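Local coordinates for oxidoreductase protein (Agrobacterium radiobacter, PDB 5UI9), which probably catalyses the NAD-dependent oxidation or reduction of a hydroxylated substrate, as a member of the GFO/IDH/MocA oxidoreductase family, at residues A[289-292]-A[293-297]; A[94-97]-A[98-102]. All blocks are in the same frame, centred on the assembly; numbering follows the deposited sequence.

In the fold
Both contacts are local and buried, and both border the site that holds NAD and the bound dihydroxy acid. They belong to different elements. Contact 1 is the first part of helix 289-308, where Ile291 meets both ligands with a hydrocarbon side chain. Contact 2 is strand 94-97 of the Rossmann sheet and the loop that runs on to helix 104-116. Its chemistry is polar: an amide, an amino group and a peptide oxygen reach the ligands directly. In contact 1 most polar groups serve the helix and its neighbours instead. The two centres lie about 18 Å apart, and the nearest atoms are about 6 Å apart without touching.

Contact 1: A[289-292]-A[293-297]; sequences HNIQ and ESVLA
The carbonyl oxygen of Ile291 is gripped by two donors from the next helical turn. Ser294 OG gives it a short bond of 2.6 Å. Val295 N reaches Ile291 O at 3.0 Å, nearly in line with the C=O bond. The hydroxyl comes in from the side, at a C=O...O angle of 122°. The serine torsion explains this approach: with chi1 at 75°, OG sits between the backbone N and the carbonyl carbon and is turned back toward the preceding turn. Val295 touches the same oxygen with a methyl group, as CG2 lies 3.3 Å from Ile291 O. That branch stands beside the valine's own backbone N.

Two residues earlier along the helix, Glu293 N bonds to His289 O at 2.9 Å, the usual i to i+4 step of an alpha helix. The side chain of Glu293 is extended, with CG anti to its N (chi1 -174°). It stands out from the helix nearly at right angles to the axis, with OE1 on the side of Asn290. A water joins the two side chains, 2.8 Å from Asn290 OD1 and 2.7 Å from Glu293 OE1. The carboxylate is also held by Thr131 and Gln279, so both its oxygens have partners.

The amide of Gln292 leaves the helix on another side and bonds to Asn19 and to the backbone of Ser285. Ile291 contacts NAD and the bound acid. Val295 and Leu296 pack on helix 17-26, which follows the first strand of the Rossmann sheet.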
ATOM      1  N   HIS A 289      17.190 -18.282   6.770  1.00 31.84           N
ATOM      2  CA  HIS A 289      18.251 -18.432   5.772  1.00 33.40           C
ATOM      3  C   HIS A 289      18.509 -17.212   4.879  1.00 32.93           C
ATOM      4  O   HIS A 289      19.664 -16.914   4.578  1.00 31.72           O
ATOM      5  CB  HIS A 289      18.093 -19.737   4.967  1.00 36.23           C
ATOM      6  CG  HIS A 289      16.829 -19.840   4.177  1.00 37.95           C
ATOM      7  ND1 HIS A 289      16.819 -19.814   2.801  1.00 41.80           N
ATOM      8  CD2 HIS A 289      15.542 -20.021   4.558  1.00 40.05           C
ATOM      9  CE1 HIS A 289      15.578 -19.950   2.367  1.00 41.48           C
ATOM     10  NE2 HIS A 289      14.783 -20.070   3.414  1.00 41.85           N
ATOM     11  N   ASN A 290      17.459 -16.487   4.501  1.00 31.57           N
ATOM     12  CA  ASN A 290      17.617 -15.266   3.709  1.00 32.52           C
ATOM     13  C   ASN A 290      18.419 -14.206   4.476  1.00 32.08           C
ATOM     14  O   ASN A 290      19.339 -13.612   3.919  1.00 31.49           O
ATOM     15  CB  ASN A 290      16.245 -14.706   3.300  1.00 34.37           C
ATOM     16  CG  ASN A 290      16.336 -13.519   2.348  1.00 35.83           C
ATOM     17  OD1 ASN A 290      17.366 -13.268   1.717  1.00 38.52           O
ATOM     18  ND2 ASN A 290      15.237 -12.783   2.237  1.00 37.65           N
ATOM     19  N   ILE A 291      18.061 -13.986   5.745  1.00 30.35           N
ATOM     20  CA  ILE A 291      18.764 -13.037   6.618  1.00 29.42           C
ATOM     21  C   ILE A 291      20.192 -13.518   6.858  1.00 29.79           C
ATOM     22  O   ILE A 291      21.150 -12.732   6.796  1.00 29.63           O
ATOM     23  CB  ILE A 291      18.011 -12.831   7.963  1.00 29.55           C
ATOM     24  CG1 ILE A 291      16.671 -12.112   7.717  1.00 29.01           C
ATOM     25  CG2 ILE A 291      18.860 -12.046   8.968  1.00 29.47           C
ATOM     26  CD1 ILE A 291      15.771 -12.033   8.935  1.00 28.78           C
ATOM     27  N   GLN A 292      20.329 -14.813   7.119  1.00 29.19           N
ATOM     28  CA  GLN A 292      21.630 -15.408   7.391  1.00 29.49           C
ATOM     29  C   GLN A 292      22.632 -15.249   6.245  1.00 29.91           C
ATOM     30  O   GLN A 292      23.799 -14.938   6.492  1.00 30.56           O
ATOM     31  CB  GLN A 292      21.455 -16.873   7.796  1.00 29.38           C
ATOM     32  CG  GLN A 292      20.873 -17.006   9.199  1.00 28.99           C
ATOM     33  CD  GLN A 292      20.411 -18.412   9.527  1.00 30.22           C
ATOM     34  OE1 GLN A 292      19.784 -19.083   8.703  1.00 31.92           O
ATOM     35  NE2 GLN A 292      20.692 -18.857  10.742  1.00 29.20           N
ATOM     36  N   GLU A 293      22.178 -15.433   5.003  1.00 30.23           N
ATOM     37  CA  GLU A 293      23.015 -15.145   3.833  1.00 30.63           C
ATOM     38  C   GLU A 293      23.458 -13.684   3.817  1.00 31.00           C
ATOM     39  O   GLU A 293      24.622 -13.395   3.527  1.00 32.04           O
ATOM     40  CB  GLU A 293      22.298 -15.454   2.514  1.00 30.49           C
ATOM     41  CG  GLU A 293      23.207 -15.291   1.290  1.00 31.75           C
ATOM     42  CD  GLU A 293      22.514 -15.541  -0.039  1.00 32.18           C
ATOM     43  OE1 GLU A 293      21.274 -15.469  -0.114  1.00 32.87           O
ATOM     44  OE2 GLU A 293      23.216 -15.822  -1.029  1.00 34.44           O
ATOM     45  N   SER A 294      22.531 -12.770   4.109  1.00 29.66           N
ATOM     46  CA  SER A 294      22.836 -11.340   4.064  1.00 29.84           C
ATOM     47  C   SER A 294      23.844 -10.900   5.137  1.00 29.54           C
ATOM     48  O   SER A 294      24.537  -9.906   4.958  1.00 29.00           O
ATOM     49  CB  SER A 294      21.553 -10.508   4.156  1.00 29.12           C
ATOM     50  OG  SER A 294      21.022 -10.484   5.466  1.00 28.97           O
ATOM     51  N   VAL A 295      23.912 -11.649   6.238  1.00 30.29           N
ATOM     52  CA  VAL A 295      24.899 -11.422   7.296  1.00 30.28           C
ATOM     53  C   VAL A 295      26.303 -11.660   6.738  1.00 31.49           C
ATOM     54  O   VAL A 295      27.195 -10.863   6.973  1.00 30.52           O
ATOM     55  CB  VAL A 295      24.654 -12.334   8.535  1.00 30.25           C
ATOM     56  CG1 VAL A 295      25.775 -12.196   9.555  1.00 30.17           C
ATOM     57  CG2 VAL A 295      23.305 -12.043   9.188  1.00 29.86           C
ATOM     58  N   LEU A 296      26.487 -12.752   6.002  1.00 32.67           N
ATOM     59  CA  LEU A 296      27.763 -13.009   5.324  1.00 32.97           C
ATOM     60  C   LEU A 296      28.102 -11.905   4.309  1.00 32.95           C
ATOM     61  O   LEU A 296      29.234 -11.407   4.295  1.00 32.77           O
ATOM     62  CB  LEU A 296      27.773 -14.387   4.650  1.00 32.61           C
ATOM     63  CG  LEU A 296      29.033 -14.766   3.857  1.00 34.55           C
ATOM     64  CD1 LEU A 296      30.279 -14.668   4.726  1.00 34.75           C
ATOM     65  CD2 LEU A 296      28.906 -16.152   3.247  1.00 35.55           C
ATOM     66  N   ALA A 297      27.119 -11.527   3.489  1.00 31.78           N
ATOM     67  CA  ALA A 297      27.288 -10.480   2.470  1.00 31.84           C
ATOM     68  C   ALA A 297      27.766  -9.160   3.072  1.00 31.49           C
ATOM     69  O   ALA A 297      28.752  -8.583   2.605  1.00 31.49           O
ATOM     70  CB  ALA A 297      25.987 -10.268   1.690  1.00 31.17           C
TER
HETATM   71  O   HOH W   1      19.999 -13.309   0.774  1.00 31.47           O

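Contact 2: A[94-97]-A[98-102]; sequences AICQ and KPFAK. With NAD (nicotinamide-adenine-dinucleotide), chain C; 8A1 ((2S)-2,3-dihydroxy-2-methylpropanoic acid), chain D.
This segment, strand 94-97 of the Rossmann sheet and the loop after it, is part of the NAD site and of the pocket for the bound dihydroxy acid. A cis peptide bond precedes Pro99. Gln97 and Lys98 carry the polar contacts. The Gln97 side chain bends at chi2 (-71°), which brings its amide back beside the main chain. There Gln97 OE1 accepts a hydrogen bond of 2.9 Å from Lys98 N, which lies 22° from the carbonyl plane of the amide. NE2 of Gln97 donates to the nicotinamide oxygen O7N of NAD at 3.2 Å, and also to Gln20. Both ends of the amide are thus bonded, which fixes its rotation against the nicotinamide ring.

The lysine chain bends at chi2 and chi3 before its end reaches out to the ligands. Lys98 CD passes 3.4 Å from Gln97 OE1 and 3.5 Å from NAD C2N. Lys98 NZ bonds to 8A1 O, a carboxylate oxygen of the bound acid, at 2.7 Å. Lys98 NZ also bonds to NAD O2D, a ribose hydroxyl, at 3.0 Å. Asp178 adds a salt bridge. The backbone oxygen of Lys98 accepts from both ribose hydroxyls, with NAD O3D at 2.6 Å the shorter bond.

Away from the ligands, the sulfur of Cys96 meets the edge of the Phe100 ring near its plane. The ring also packs on helix 104-116 and strand 121-124.

Lys98 therefore joins cofactor and acid through one amino group, with Asp178 as a further partner. The bonds from Gln97 NE2 and to Lys98 O are consistent with fixing the nicotinamide and its ribose next to the acid.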
ATOM      1  N   ALA A  94      34.535   0.077  13.844  1.00 34.42           N
ATOM      2  CA  ALA A  94      33.377  -0.476  14.543  1.00 33.42           C
ATOM      3  C   ALA A  94      32.213  -0.809  13.619  1.00 33.18           C
ATOM      4  O   ALA A  94      31.854  -0.018  12.743  1.00 32.32           O
ATOM      5  CB  ALA A  94      32.907   0.495  15.618  1.00 33.29           C
ATOM      6  N   ILE A  95      31.631  -1.985  13.845  1.00 33.46           N
ATOM      7  CA  ILE A  95      30.328  -2.353  13.300  1.00 33.62           C
ATOM      8  C   ILE A  95      29.327  -2.296  14.453  1.00 33.08           C
ATOM      9  O   ILE A  95      29.637  -2.729  15.566  1.00 33.11           O
ATOM     10  CB  ILE A  95      30.338  -3.773  12.695  1.00 33.45           C
ATOM     11  CG1 ILE A  95      31.418  -3.899  11.612  1.00 33.97           C
ATOM     12  CG2 ILE A  95      28.966  -4.119  12.122  1.00 33.20           C
ATOM     13  CD1 ILE A  95      31.744  -5.325  11.224  1.00 33.87           C
ATOM     14  N   CYS A  96      28.129  -1.776  14.178  1.00 32.72           N
ATOM     15  CA  CYS A  96      27.084  -1.642  15.190  1.00 32.29           C
ATOM     16  C   CYS A  96      25.742  -2.142  14.660  1.00 30.89           C
ATOM     17  O   CYS A  96      25.302  -1.739  13.588  1.00 31.41           O
ATOM     18  CB  CYS A  96      26.946  -0.192  15.609  1.00 32.64           C
ATOM     19  SG  CYS A  96      25.882  -0.001  17.049  1.00 32.38           S
ATOM     20  N   GLN A  97      25.104  -3.028  15.413  1.00 29.72           N
ATOM     21  CA  GLN A  97      23.788  -3.559  15.040  1.00 29.18           C
ATOM     22  C   GLN A  97      22.692  -2.499  15.042  1.00 29.37           C
ATOM     23  O   GLN A  97      22.826  -1.445  15.663  1.00 30.67           O
ATOM     24  CB  GLN A  97      23.385  -4.729  15.957  1.00 28.79           C
ATOM     25  CG  GLN A  97      23.616  -6.108  15.349  1.00 28.95           C
ATOM     26  CD  GLN A  97      22.648  -6.425  14.224  1.00 28.27           C
ATOM     27  OE1 GLN A  97      21.712  -5.657  13.957  1.00 27.08           O
ATOM     28  NE2 GLN A  97      22.871  -7.553  13.549  1.00 27.50           N
ATOM     29  N   LYS A  98      21.605  -2.795  14.331  1.00 30.50           N
ATOM     30  CA  LYS A  98      20.380  -1.997  14.425  1.00 30.61           C
ATOM     31  C   LYS A  98      19.623  -2.414  15.695  1.00 31.57           C
ATOM     32  O   LYS A  98      19.914  -3.480  16.244  1.00 32.97           O
ATOM     33  CB  LYS A  98      19.473  -2.102  13.176  1.00 31.03           C
ATOM     34  CG  LYS A  98      19.255  -3.471  12.527  1.00 31.03           C
ATOM     35  CD  LYS A  98      18.528  -4.507  13.380  1.00 31.41           C
ATOM     36  CE  LYS A  98      17.099  -4.096  13.722  1.00 31.73           C
ATOM     37  NZ  LYS A  98      16.316  -5.232  14.279  1.00 31.61           N
ATOM     38  N   PRO A  99      18.723  -1.575  16.218  1.00 31.65           N
ATOM     39  CA  PRO A  99      18.639  -0.146  15.906  1.00 32.11           C
ATOM     40  C   PRO A  99      19.946   0.571  16.276  1.00 33.39           C
ATOM     41  O   PRO A  99      20.502   0.305  17.343  1.00 33.19           O
ATOM     42  CB  PRO A  99      17.510   0.358  16.817  1.00 32.28           C
ATOM     43  CG  PRO A  99      16.919  -0.850  17.474  1.00 32.87           C
ATOM     44  CD  PRO A  99      17.964  -1.916  17.428  1.00 31.73           C
ATOM     45  N   PHE A 100      20.409   1.463  15.404  1.00 33.76           N
ATOM     46  CA  PHE A 100      21.708   2.141  15.568  1.00 35.77           C
ATOM     47  C   PHE A 100      21.845   2.743  16.970  1.00 37.51           C
ATOM     48  O   PHE A 100      22.766   2.399  17.718  1.00 36.51           O
ATOM     49  CB  PHE A 100      21.857   3.205  14.462  1.00 36.71           C
ATOM     50  CG  PHE A 100      23.203   3.882  14.380  1.00 38.41           C
ATOM     51  CD1 PHE A 100      24.362   3.353  14.957  1.00 39.04           C
ATOM     52  CD2 PHE A 100      23.313   5.052  13.636  1.00 40.91           C
ATOM     53  CE1 PHE A 100      25.578   4.011  14.836  1.00 40.77           C
ATOM     54  CE2 PHE A 100      24.528   5.707  13.503  1.00 42.31           C
ATOM     55  CZ  PHE A 100      25.662   5.188  14.105  1.00 42.28           C
ATOM     56  N   ALA A 101      20.883   3.593  17.321  1.00 39.59           N
ATOM     57  CA  ALA A 101      20.848   4.292  18.598  1.00 38.78           C
ATOM     58  C   ALA A 101      19.423   4.365  19.130  1.00 40.36           C
ATOM     59  O   ALA A 101      18.480   3.940  18.454  1.00 39.24           O
ATOM     60  CB  ALA A 101      21.402   5.694  18.419  1.00 39.78           C
ATOM     61  N   LYS A 102      19.283   4.904  20.341  1.00 40.81           N
ATOM     62  CA  LYS A 102      17.976   5.166  20.946  1.00 44.94           C
ATOM     63  C   LYS A 102      17.276   6.380  20.327  1.00 43.00           C
ATOM     64  O   LYS A 102      16.052   6.460  20.351  1.00 40.71           O
ATOM     65  CB  LYS A 102      18.113   5.382  22.457  1.00 49.40           C
ATOM     66  CG  LYS A 102      18.468   4.126  23.229  1.00 54.60           C
ATOM     67  CD  LYS A 102      18.664   4.403  24.716  1.00 59.89           C
ATOM     68  CE  LYS A 102      18.223   3.217  25.564  1.00 65.00           C
ATOM     69  NZ  LYS A 102      18.796   3.260  26.941  1.00 69.56           N
TER
HETATM   70  PA  NAD C 401      20.080 -10.703  22.917  1.00 34.28           P
HETATM   71  O1A NAD C 401      19.521 -10.083  24.181  1.00 33.91           O
HETATM   72  O2A NAD C 401      19.767 -12.134  22.576  1.00 29.96           O
HETATM   73  O5B NAD C 401      21.671 -10.537  22.938  1.00 34.76           O
HETATM   74  C5B NAD C 401      22.324  -9.398  23.483  1.00 36.37           C
HETATM   75  C4B NAD C 401      23.544  -9.901  24.238  1.00 35.62           C
HETATM   76  O4B NAD C 401      24.385  -8.793  24.542  1.00 36.73           O
HETATM   77  C3B NAD C 401      23.185 -10.562  25.560  1.00 36.61           C
HETATM   78  O3B NAD C 401      23.830 -11.841  25.642  1.00 37.01           O
HETATM   79  C2B NAD C 401      23.675  -9.601  26.634  1.00 37.14           C
HETATM   80  O2B NAD C 401      24.168 -10.294  27.781  1.00 36.63           O
HETATM   81  C1B NAD C 401      24.778  -8.845  25.913  1.00 38.09           C
HETATM   82  N9A NAD C 401      25.049  -7.452  26.338  1.00 39.45           N
HETATM   83  C8A NAD C 401      24.167  -6.445  26.491  1.00 38.97           C
HETATM   84  N7A NAD C 401      24.815  -5.307  26.854  1.00 38.49           N
HETATM   85  C5A NAD C 401      26.131  -5.578  26.919  1.00 39.04           C
HETATM   86  C6A NAD C 401      27.383  -4.841  27.240  1.00 38.04           C
HETATM   87  N6A NAD C 401      27.364  -3.534  27.578  1.00 38.01           N
HETATM   88  N1A NAD C 401      28.553  -5.522  27.179  1.00 37.78           N
HETATM   89  C2A NAD C 401      28.614  -6.829  26.849  1.00 36.38           C
HETATM   90  N3A NAD C 401      27.519  -7.553  26.548  1.00 36.24           N
HETATM   91  C4A NAD C 401      26.279  -6.995  26.565  1.00 38.31           C
HETATM   92  O3  NAD C 401      19.676  -9.758  21.681  1.00 33.01           O
HETATM   93  PN  NAD C 401      19.567 -10.273  20.154  1.00 31.79           P
HETATM   94  O1N NAD C 401      18.205 -10.871  19.907  1.00 33.07           O
HETATM   95  O2N NAD C 401      20.795 -11.076  19.809  1.00 37.16           O
HETATM   96  O5D NAD C 401      19.598  -8.855  19.418  1.00 29.76           O
HETATM   97  C5D NAD C 401      20.745  -8.022  19.530  1.00 29.79           C
HETATM   98  C4D NAD C 401      20.643  -6.933  18.480  1.00 29.73           C
HETATM   99  O4D NAD C 401      20.606  -7.549  17.189  1.00 32.39           O
HETATM  100  C3D NAD C 401      19.376  -6.104  18.634  1.00 30.53           C
HETATM  101  O3D NAD C 401      19.694  -4.710  18.564  1.00 29.42           O
HETATM  102  C2D NAD C 401      18.492  -6.536  17.476  1.00 31.52           C
HETATM  103  O2D NAD C 401      17.704  -5.471  16.942  1.00 30.72           O
HETATM  104  C1D NAD C 401      19.503  -7.033  16.445  1.00 31.73           C
HETATM  105  N1N NAD C 401      19.007  -8.045  15.493  1.00 31.52           N
HETATM  106  C2N NAD C 401      19.312  -7.858  14.196  1.00 29.68           C
HETATM  107  C3N NAD C 401      18.907  -8.740  13.206  1.00 31.66           C
HETATM  108  C7N NAD C 401      19.293  -8.449  11.782  1.00 34.18           C
HETATM  109  O7N NAD C 401      20.375  -7.911  11.556  1.00 33.59           O
HETATM  110  N7N NAD C 401      18.470  -8.774  10.783  1.00 31.85           N
HETATM  111  C4N NAD C 401      18.156  -9.856  13.579  1.00 32.63           C
HETATM  112  C5N NAD C 401      17.847 -10.048  14.927  1.00 32.74           C
HETATM  113  C6N NAD C 401      18.292  -9.127  15.876  1.00 30.17           C
HETATM  114  OXT 8A1 D 402      15.748  -9.223  11.471  1.00 31.39           O
HETATM  115  C   8A1 D 402      15.460  -8.433  12.402  1.00 33.73           C
HETATM  116  O   8A1 D 402      16.089  -7.370  12.598  1.00 33.42           O
HETATM  117  CA  8A1 D 402      14.305  -8.762  13.314  1.00 33.73           C
HETATM  118  CB  8A1 D 402      13.084  -8.043  12.742  1.00 33.14           C
HETATM  119  O1  8A1 D 402      11.879  -8.431  13.411  1.00 31.24           O
HETATM  120  O2  8A1 D 402      14.585  -8.292  14.643  1.00 33.85           O
HETATM  121  C3  8A1 D 402      14.104 -10.276  13.386  1.00 33.10           C